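Local coordinates for integron cassette protein (Vibrio cholerae, PDB 3FY6) that is of unknown function but is encoded by a mobile integron gene cassette and adopts a fold described as novel, at residues N15-S18 with R23-T26; M36-S39 with T44-A47; D64-N67 with Y72-E75; K46-Y49 with P55-S58. All coordinates share one frame; numbering follows the deposited sequence.

Interaction 1. Residues N15-S18 with R23-T26; sequences NIYS and RHET
The imidazole of His-24 carries the CB of Tyr-17 over one face, 3.6 Å above the ring plane and offset toward the rim, while the backbone carbonyl carbon of Asn-15 lies at its edge. Tyr-17 also turns the edge of its phenol ring toward His-24, giving a T-shaped pair with centroids 5.3 Å apart and planes at 69°. The tyrosine gets there with CG trans to its own nitrogen (chi1 -175°), which lays the ring beside the backbone of Arg-23, CE1 being 3.7 Å from Arg-23 N. Beneath the rings the strands pair antiparallel: Ile-16 N gives a nearly straight bond to Glu-25 O (2.8 Å, in the carbonyl plane), and Glu-25 N returns one to Ile-16 O. Nearer the turn, Ser-18 N bonds Arg-23 O, but the reverse bond is weak. Water 1 bridges Asn-15 ND2, Thr-26 OG1 and His-24 O. On the other face Arg-23 NH1 meets Glu-25 OE2 at 3.0 Å from above the carboxylate plane, forming a salt bridge along one strand. The hairpin of strands 10-18 and 23-31 lies against helix 95-114, where Ile-16 packs on Ala-106 and Asn-110, and Ser-18 OG bonds Asp-69 O in the chain beyond helix 62-67.

Interaction 2. Residues M36-S39 with T44-A47; sequences MEIS and TIKA
This is a regular antiparallel pairing inside the five-stranded sheet, joining strands 35-40 and 43-50 of a beta hairpin. Met-36 (selenomethionine) pairs with Ala-47, and Ile-38 with Ile-45, each through two backbone bonds; Met-36 N reaches Ala-47 O at 2.8 Å, and Ile-38 N reaches Ile-45 O at 3.0 Å. The side chains of these four residues share the buried face. Ile-38 CB lies 4.0 Å from Ile-45 CG1, because the latter stands between its backbone nitrogen and carbonyl carbon (chi1 65°) and so leans across to the neighbouring strand. Ile-38 also touches Phe-81 of helix 77-89, and Ile-45 touches Leu-62 of helix 62-67. The opposite face is polar. Ser-39 OG and Thr-44 OG1 share a hydrogen bond of 2.8 Å, and the Thr-44 methyl CG2 sits 3.7 Å from Glu-37 OE1. The extended Lys-46 runs past Glu-37, its CD 3.4 Å from Glu-37 OE2, while its NZ stops 4.2 Å from that oxygen. Water 2 spans the two charges, donating to Glu-37 OE2 and accepting from Lys-46 NZ. Attraction between carboxylate and ammonium is therefore probably felt through this water and across a short gap.

Interaction 3. Residues D64-N67 with Y72-E75; sequences DIMN and YPPE
A helix end and the loop that follows it fold back on each other here: the last turn of helix 62-67 packs against residues 72-75, which lead into helix 77-89. Met-66, a selenomethionine, makes the apolar part of the contact. Its SE lies 3.6 Å from Pro-73 CG and its CB 4.0 Å from the same ring carbon, as the extended methionine passes slantwise over the CG side of the pyrrolidine. With CG placed trans to the carbonyl carbon (chi1 -68°) and the torsions beyond it straight, the side chain runs away from the helix to reach the proline. Both residues are buried. Met-66 also touches Tyr-27 of strand 23-31, and Pro-73 packs on Val-109 of helix 95-114, so this small apolar contact fills part of the layer between the antiparallel sheet and the helices packed on it.

Beside it a polar side chain joins in. The side chains of Asn-67 and Tyr-72 run at about a right angle to each other, their amide and ring planes 37° apart; Asn-67 ND2 is 3.5 Å from Tyr-72 CD1 and 4.0 Å from Pro-73 CD. No direct hydrogen bond joins the segments. Asn-67 ND2 instead bonds Val-71 O, a link that ties the helix end to the loop just before the tyrosine and probably holds the amide in its orientation. Water 3 makes a second connection, donating to Asn-67 O at 2.9 Å and lying 2.7 Å from Tyr-72 OH. The tyrosine ring meets Phe-126 edge-to-face and also packs on Ile-76 of the second subunit, while Pro-74 touches Tyr-72 of that subunit.

Interaction 4. Residues K46-Y49 with P55-S58; sequences KATY and PEWS
Residues 46-49 and 55-58 run antiparallel, their short strand axes 4.4 Å apart at closest approach and 158° between their directions, with Thr-48 and Glu-56 as a hydrogen-bonded pair. Thr-48 N bonds Glu-56 O and Glu-56 N bonds Thr-48 O, both at 2.9 Å; Ser-58 N reaches back to Lys-46 O along a more bent path (N-H...O 140°). Ala-47 faces Trp-57 in the adjoining non-hydrogen-bonded pair. Ala-47 CB stands over the indole face of Trp-57, 3.4 Å from the centroid of its six-membered ring and 13° off the normal, a close CH-pi contact. Trp-57 NE1 is bonded to Gln-82 OE1 of helix 77-89, which would help fix the rotation of the indole beneath the methyl. On the other face Thr-48 OG1 comes within 3.2 Å of Glu-56 CB. Water 4 donates to Glu-56 O at 2.8 Å and more weakly to Lys-46 O, serving carbonyls of both strands. The Ser-58 hydroxyl turns to Glu-60 O, where the chain leaves the strand for helix 62-67. Strands 43-50 and 53-57, consecutive in the chain and paired antiparallel, form a beta hairpin, with 53-57 the outermost strand of the sheet in this chain.

In the fold
Interactions 1, 2 and 4 are hairpin pairings in one antiparallel sheet, whereas interaction 3 joins a helix end to its loop without any direct hydrogen bond. Interactions 2 and 4 share Lys-46 and Ala-47 of strand 43-50, and Trp-57 of the outer strand reaches Met-36 and Ile-38 of the third. Interactions 1 and 4 lie at opposite edges, their centres about 24 Å apart; interaction 4 is a surface contact, while the others are partly buried. Interaction 3 touches the sheet through Met-66 to Ile-16 and Ile-65 to Ile-45. Aromatic contacts mark both edge hairpins; the inner one has aliphatic packing on its buried face and hydroxyl and charged groups on the other. Only interaction 3 approaches the second subunit.

Interaction 1. Residues N15-S18 with R23-T26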
loop_
_atom_site.group_PDB
_atom_site.type_symbol
_atom_site.label_atom_id
_atom_site.label_comp_id
_atom_site.label_asym_id
_atom_site.label_seq_id
_atom_site.Cartn_x
_atom_site.Cartn_y
_atom_site.Cartn_z
ATOM N N ASN A 15 -15.434 -3.367 7.892
ATOM C CA ASN A 15 -14.789 -3.883 9.092
ATOM C C ASN A 15 -13.301 -4.136 8.864
ATOM O O ASN A 15 -12.918 -5.096 8.190
ATOM C CB ASN A 15 -15.491 -5.160 9.554
ATOM C CG ASN A 15 -17.009 -5.002 9.602
ATOM O OD1 ASN A 15 -17.741 -5.746 8.956
ATOM N ND2 ASN A 15 -17.477 -4.015 10.349
ATOM N N ILE A 16 -12.468 -3.265 9.418
ATOM C CA ILE A 16 -11.029 -3.335 9.171
ATOM C C ILE A 16 -10.272 -3.802 10.414
ATOM O O ILE A 16 -10.317 -3.150 11.454
ATOM C CB ILE A 16 -10.477 -1.958 8.743
ATOM C CG1 ILE A 16 -11.255 -1.424 7.527
ATOM C CG2 ILE A 16 -8.972 -2.045 8.457
ATOM C CD1 ILE A 16 -10.936 -2.146 6.227
ATOM N N TYR A 17 -9.556 -4.915 10.304
ATOM C CA TYR A 17 -8.854 -5.447 11.469
ATOM C C TYR A 17 -7.661 -4.587 11.859
ATOM O O TYR A 17 -6.818 -4.267 11.023
ATOM C CB TYR A 17 -8.407 -6.898 11.270
ATOM C CG TYR A 17 -7.788 -7.439 12.533
ATOM C CD1 TYR A 17 -8.590 -7.900 13.576
ATOM C CD2 TYR A 17 -6.407 -7.432 12.715
ATOM C CE1 TYR A 17 -8.035 -8.361 14.758
ATOM C CE2 TYR A 17 -5.832 -7.900 13.905
ATOM C CZ TYR A 17 -6.657 -8.361 14.915
ATOM O OH TYR A 17 -6.111 -8.822 16.081
ATOM N N SER A 18 -7.594 -4.228 13.137
ATOM C CA SER A 18 -6.527 -3.389 13.666
ATOM C C SER A 18 -5.736 -4.109 14.751
ATOM O O SER A 18 -6.268 -4.396 15.822
ATOM C CB SER A 18 -7.109 -2.107 14.267
ATOM O OG SER A 18 -6.163 -1.490 15.136
ATOM N N ARG A 23 -9.082 -5.818 17.186
ATOM C CA ARG A 23 -10.473 -5.945 16.753
ATOM C C ARG A 23 -10.675 -5.337 15.378
ATOM O O ARG A 23 -9.845 -4.555 14.907
ATOM C CB ARG A 23 -11.415 -5.224 17.732
ATOM C CG ARG A 23 -11.349 -3.697 17.631
ATOM C CD ARG A 23 -12.114 -2.993 18.753
ATOM N NE ARG A 23 -13.542 -3.299 18.697
ATOM C CZ ARG A 23 -14.431 -2.611 17.985
ATOM N NH1 ARG A 23 -14.048 -1.568 17.262
ATOM N NH2 ARG A 23 -15.709 -2.968 17.996
ATOM N N HIS A 24 -11.793 -5.677 14.744
ATOM C CA HIS A 24 -12.182 -5.008 13.507
ATOM C C HIS A 24 -12.760 -3.637 13.834
ATOM O O HIS A 24 -13.770 -3.530 14.538
ATOM C CB HIS A 24 -13.204 -5.849 12.732
ATOM C CG HIS A 24 -12.611 -7.072 12.109
ATOM N ND1 HIS A 24 -12.400 -8.238 12.814
ATOM C CD2 HIS A 24 -12.158 -7.305 10.854
ATOM C CE1 HIS A 24 -11.844 -9.136 12.020
ATOM N NE2 HIS A 24 -11.687 -8.596 10.825
ATOM N N GLU A 25 -12.102 -2.591 13.346
ATOM C CA GLU A 25 -12.608 -1.230 13.491
ATOM C C GLU A 25 -13.616 -0.926 12.379
ATOM O O GLU A 25 -13.441 -1.342 11.229
ATOM C CB GLU A 25 -11.461 -0.228 13.446
ATOM C CG GLU A 25 -10.456 -0.391 14.582
ATOM C CD GLU A 25 -10.988 0.140 15.903
ATOM O OE1 GLU A 25 -11.199 1.364 16.005
ATOM O OE2 GLU A 25 -11.186 -0.658 16.842
ATOM N N THR A 26 -14.675 -0.206 12.726
ATOM C CA THR A 26 -15.719 0.104 11.759
ATOM C C THR A 26 -15.371 1.390 11.022
ATOM O O THR A 26 -15.235 2.447 11.630
ATOM C CB THR A 26 -17.105 0.243 12.438
ATOM O OG1 THR A 26 -17.417 -0.960 13.158
ATOM C CG2 THR A 26 -18.198 0.511 11.395
HETATM O O HOH W 1 -16.272 -3.356 12.721
#

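Interaction 2. Residues M36-S39 with T44-A47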
loop_
_atom_site.group_PDB
_atom_site.type_symbol
_atom_site.label_atom_id
_atom_site.label_comp_id
_atom_site.label_asym_id
_atom_site.label_seq_id
_atom_site.Cartn_x
_atom_site.Cartn_y
_atom_site.Cartn_z
HETATM N N MSE A 36 -18.181 11.999 -1.085
HETATM C CA MSE A 36 -18.132 10.799 -0.258
HETATM C C MSE A 36 -17.351 11.115 1.009
HETATM O O MSE A 36 -16.381 11.868 0.967
HETATM C CB MSE A 36 -17.459 9.642 -1.006
HETATM C CG MSE A 36 -17.125 8.439 -0.125
HETATM SE SE MSE A 36 -16.018 7.104 -1.061
HETATM C CE MSE A 36 -15.030 8.298 -2.174
ATOM N N GLU A 37 -17.780 10.548 2.132
ATOM C CA GLU A 37 -17.029 10.669 3.373
ATOM C C GLU A 37 -16.699 9.304 3.944
ATOM O O GLU A 37 -17.444 8.345 3.758
ATOM C CB GLU A 37 -17.786 11.506 4.402
ATOM C CG GLU A 37 -18.001 12.947 3.970
ATOM C CD GLU A 37 -18.566 13.816 5.076
ATOM O OE1 GLU A 37 -19.098 13.266 6.068
ATOM O OE2 GLU A 37 -18.476 15.055 4.949
ATOM N N ILE A 38 -15.558 9.224 4.618
ATOM C CA ILE A 38 -15.135 8.000 5.282
ATOM C C ILE A 38 -14.777 8.360 6.711
ATOM O O ILE A 38 -13.902 9.206 6.952
ATOM C CB ILE A 38 -13.912 7.372 4.599
ATOM C CG1 ILE A 38 -14.199 7.120 3.114
ATOM C CG2 ILE A 38 -13.499 6.080 5.299
ATOM C CD1 ILE A 38 -12.937 7.091 2.255
ATOM N N SER A 39 -15.469 7.728 7.653
ATOM C CA SER A 39 -15.275 8.014 9.069
ATOM C C SER A 39 -14.743 6.808 9.824
ATOM O O SER A 39 -15.153 5.674 9.589
ATOM C CB SER A 39 -16.592 8.468 9.705
ATOM O OG SER A 39 -16.973 9.743 9.220
ATOM N N THR A 44 -12.942 12.105 10.113
ATOM C CA THR A 44 -13.637 12.033 8.837
ATOM C C THR A 44 -12.802 12.667 7.726
ATOM O O THR A 44 -12.356 13.808 7.850
ATOM C CB THR A 44 -15.003 12.760 8.893
ATOM O OG1 THR A 44 -15.826 12.175 9.912
ATOM C CG2 THR A 44 -15.719 12.655 7.551
ATOM N N ILE A 45 -12.582 11.921 6.646
ATOM C CA ILE A 45 -12.004 12.494 5.439
ATOM C C ILE A 45 -13.076 12.561 4.356
ATOM O O ILE A 45 -14.083 11.844 4.419
ATOM C CB ILE A 45 -10.785 11.704 4.944
ATOM C CG1 ILE A 45 -11.193 10.293 4.515
ATOM C CG2 ILE A 45 -9.709 11.665 6.028
ATOM C CD1 ILE A 45 -10.038 9.438 4.056
ATOM N N LYS A 46 -12.870 13.435 3.377
ATOM C CA LYS A 46 -13.912 13.729 2.408
ATOM C C LYS A 46 -13.380 13.879 0.998
ATOM O O LYS A 46 -12.349 14.522 0.784
ATOM C CB LYS A 46 -14.644 15.014 2.807
ATOM C CG LYS A 46 -15.717 15.434 1.817
ATOM C CD LYS A 46 -16.644 16.478 2.405
ATOM C CE LYS A 46 -17.601 16.994 1.353
ATOM N NZ LYS A 46 -18.623 17.913 1.928
ATOM N N ALA A 47 -14.097 13.292 0.042
ATOM C CA ALA A 47 -13.836 13.513 -1.380
ATOM C C ALA A 47 -15.034 14.230 -1.992
ATOM O O ALA A 47 -16.170 13.780 -1.854
ATOM C CB ALA A 47 -13.598 12.183 -2.100
HETATM O O HOH W 2 -19.597 17.447 4.398
#

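Interaction 3. Residues D64-N67 with Y72-E75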
loop_
_atom_site.group_PDB
_atom_site.type_symbol
_atom_site.label_atom_id
_atom_site.label_comp_id
_atom_site.label_asym_id
_atom_site.label_seq_id
_atom_site.Cartn_x
_atom_site.Cartn_y
_atom_site.Cartn_z
ATOM N N ASP A 64 -3.359 7.178 5.637
ATOM C CA ASP A 64 -2.935 7.854 6.862
ATOM C C ASP A 64 -3.775 7.446 8.069
ATOM O O ASP A 64 -3.234 7.108 9.118
ATOM C CB ASP A 64 -2.998 9.379 6.700
ATOM C CG ASP A 64 -1.916 9.921 5.777
ATOM O OD1 ASP A 64 -0.912 9.211 5.542
ATOM O OD2 ASP A 64 -2.072 11.061 5.286
ATOM N N ILE A 65 -5.098 7.489 7.933
ATOM C CA ILE A 65 -5.954 7.175 9.083
ATOM C C ILE A 65 -5.865 5.697 9.453
ATOM O O ILE A 65 -5.885 5.343 10.628
ATOM C CB ILE A 65 -7.430 7.664 8.923
ATOM C CG1 ILE A 65 -8.173 6.890 7.843
ATOM C CG2 ILE A 65 -7.470 9.161 8.609
ATOM C CD1 ILE A 65 -9.523 7.516 7.475
HETATM N N MSE A 66 -5.734 4.837 8.449
HETATM C CA MSE A 66 -5.513 3.423 8.712
HETATM C C MSE A 66 -4.152 3.136 9.375
HETATM O O MSE A 66 -4.041 2.206 10.182
HETATM C CB MSE A 66 -5.689 2.603 7.435
HETATM C CG MSE A 66 -7.126 2.583 6.930
HETATM SE SE MSE A 66 -7.322 1.247 5.527
HETATM C CE MSE A 66 -9.221 1.472 5.106
ATOM N N ASN A 67 -3.126 3.923 9.033
ATOM C CA ASN A 67 -1.809 3.761 9.643
ATOM C C ASN A 67 -1.948 3.970 11.142
ATOM O O ASN A 67 -1.245 3.367 11.934
ATOM C CB ASN A 67 -0.788 4.774 9.089
ATOM C CG ASN A 67 -0.234 4.391 7.709
ATOM O OD1 ASN A 67 0.529 5.148 7.120
ATOM N ND2 ASN A 67 -0.626 3.228 7.191
ATOM N N TYR A 72 -1.605 -1.121 7.239
ATOM C CA TYR A 72 -0.812 -0.639 6.108
ATOM C C TYR A 72 -1.397 -1.188 4.820
ATOM O O TYR A 72 -0.975 -2.233 4.330
ATOM C CB TYR A 72 0.661 -1.053 6.297
ATOM C CG TYR A 72 1.148 -0.604 7.652
ATOM C CD1 TYR A 72 1.642 0.681 7.836
ATOM C CD2 TYR A 72 1.017 -1.425 8.769
ATOM C CE1 TYR A 72 2.043 1.120 9.087
ATOM C CE2 TYR A 72 1.416 -0.997 10.022
ATOM C CZ TYR A 72 1.931 0.276 10.175
ATOM O OH TYR A 72 2.328 0.714 11.420
ATOM N N PRO A 73 -2.390 -0.476 4.271
ATOM C CA PRO A 73 -3.167 -0.924 3.117
ATOM C C PRO A 73 -2.396 -0.630 1.847
ATOM O O PRO A 73 -1.525 0.234 1.856
ATOM C CB PRO A 73 -4.407 -0.020 3.155
ATOM C CG PRO A 73 -4.063 1.118 4.105
ATOM C CD PRO A 73 -2.660 0.934 4.589
ATOM N N PRO A 74 -2.706 -1.336 0.758
ATOM C CA PRO A 74 -2.067 -0.983 -0.513
ATOM C C PRO A 74 -2.327 0.495 -0.813
ATOM O O PRO A 74 -3.370 1.031 -0.433
ATOM C CB PRO A 74 -2.784 -1.877 -1.518
ATOM C CG PRO A 74 -3.280 -3.051 -0.688
ATOM C CD PRO A 74 -3.647 -2.464 0.627
ATOM N N GLU A 75 -1.381 1.159 -1.464
ATOM C CA GLU A 75 -1.492 2.598 -1.691
ATOM C C GLU A 75 -2.694 2.965 -2.579
ATOM O O GLU A 75 -3.253 4.050 -2.455
ATOM C CB GLU A 75 -0.182 3.147 -2.276
ATOM C CG GLU A 75 -0.335 4.409 -3.131
ATOM C CD GLU A 75 -0.656 5.655 -2.315
ATOM O OE1 GLU A 75 -0.199 5.742 -1.154
ATOM O OE2 GLU A 75 -1.356 6.552 -2.840
HETATM O O HOH W 3 1.638 3.135 12.446
#

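Interaction 4. Residues K46-Y49 with P55-S58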
loop_
_atom_site.group_PDB
_atom_site.type_symbol
_atom_site.label_atom_id
_atom_site.label_comp_id
_atom_site.label_asym_id
_atom_site.label_seq_id
_atom_site.Cartn_x
_atom_site.Cartn_y
_atom_site.Cartn_z
ATOM N N LYS A 46 -12.870 13.435 3.377
ATOM C CA LYS A 46 -13.912 13.729 2.408
ATOM C C LYS A 46 -13.380 13.879 0.998
ATOM O O LYS A 46 -12.349 14.522 0.784
ATOM C CB LYS A 46 -14.644 15.014 2.807
ATOM C CG LYS A 46 -15.717 15.434 1.817
ATOM C CD LYS A 46 -16.644 16.478 2.405
ATOM C CE LYS A 46 -17.601 16.994 1.353
ATOM N NZ LYS A 46 -18.623 17.913 1.928
ATOM N N ALA A 47 -14.097 13.292 0.042
ATOM C CA ALA A 47 -13.836 13.513 -1.380
ATOM C C ALA A 47 -15.034 14.230 -1.992
ATOM O O ALA A 47 -16.170 13.780 -1.854
ATOM C CB ALA A 47 -13.598 12.183 -2.100
ATOM N N THR A 48 -14.784 15.344 -2.670
ATOM C CA THR A 48 -15.865 16.118 -3.267
ATOM C C THR A 48 -15.856 15.991 -4.787
ATOM O O THR A 48 -14.817 16.149 -5.426
ATOM C CB THR A 48 -15.777 17.607 -2.877
ATOM O OG1 THR A 48 -14.464 18.096 -3.160
ATOM C CG2 THR A 48 -16.040 17.779 -1.403
ATOM N N TYR A 49 -17.018 15.699 -5.361
ATOM C CA TYR A 49 -17.136 15.574 -6.807
ATOM C C TYR A 49 -17.063 16.936 -7.484
ATOM O O TYR A 49 -17.639 17.907 -6.998
ATOM C CB TYR A 49 -18.456 14.902 -7.171
ATOM C CG TYR A 49 -18.630 14.701 -8.657
ATOM C CD1 TYR A 49 -18.134 13.565 -9.284
ATOM C CD2 TYR A 49 -19.280 15.650 -9.435
ATOM C CE1 TYR A 49 -18.285 13.376 -10.642
ATOM C CE2 TYR A 49 -19.434 15.472 -10.795
ATOM C CZ TYR A 49 -18.934 14.331 -11.394
ATOM O OH TYR A 49 -19.086 14.146 -12.748
ATOM N N PRO A 55 -12.128 13.993 -8.444
ATOM C CA PRO A 55 -12.634 14.378 -7.125
ATOM C C PRO A 55 -11.547 15.056 -6.303
ATOM O O PRO A 55 -10.375 14.702 -6.424
ATOM C CB PRO A 55 -13.019 13.037 -6.499
ATOM C CG PRO A 55 -13.383 12.183 -7.670
ATOM C CD PRO A 55 -12.433 12.588 -8.769
ATOM N N GLU A 56 -11.940 16.037 -5.495
ATOM C CA GLU A 56 -11.020 16.706 -4.581
ATOM C C GLU A 56 -10.970 15.956 -3.247
ATOM O O GLU A 56 -11.957 15.914 -2.516
ATOM C CB GLU A 56 -11.484 18.146 -4.348
ATOM C CG GLU A 56 -10.395 19.088 -3.853
ATOM C CD GLU A 56 -9.419 19.473 -4.952
ATOM O OE1 GLU A 56 -9.843 19.552 -6.128
ATOM O OE2 GLU A 56 -8.230 19.698 -4.641
ATOM N N TRP A 57 -9.826 15.362 -2.928
ATOM C CA TRP A 57 -9.686 14.616 -1.677
ATOM C C TRP A 57 -9.031 15.421 -0.562
ATOM O O TRP A 57 -8.235 16.321 -0.824
ATOM C CB TRP A 57 -8.849 13.354 -1.901
ATOM C CG TRP A 57 -9.608 12.197 -2.461
ATOM C CD1 TRP A 57 -9.766 11.877 -3.776
ATOM C CD2 TRP A 57 -10.291 11.187 -1.714
ATOM N NE1 TRP A 57 -10.524 10.737 -3.896
ATOM C CE2 TRP A 57 -10.852 10.290 -2.643
ATOM C CE3 TRP A 57 -10.490 10.959 -0.347
ATOM C CZ2 TRP A 57 -11.599 9.180 -2.251
ATOM C CZ3 TRP A 57 -11.234 9.860 0.039
ATOM C CH2 TRP A 57 -11.776 8.981 -0.908
ATOM N N SER A 58 -9.353 15.067 0.680
ATOM C CA SER A 58 -8.597 15.521 1.842
ATOM C C SER A 58 -7.135 15.163 1.643
ATOM O O SER A 58 -6.828 14.159 1.002
ATOM C CB SER A 58 -9.088 14.791 3.085
ATOM O OG SER A 58 -8.986 13.389 2.884
HETATM O O HOH W 4 -13.228 16.952 -0.272
#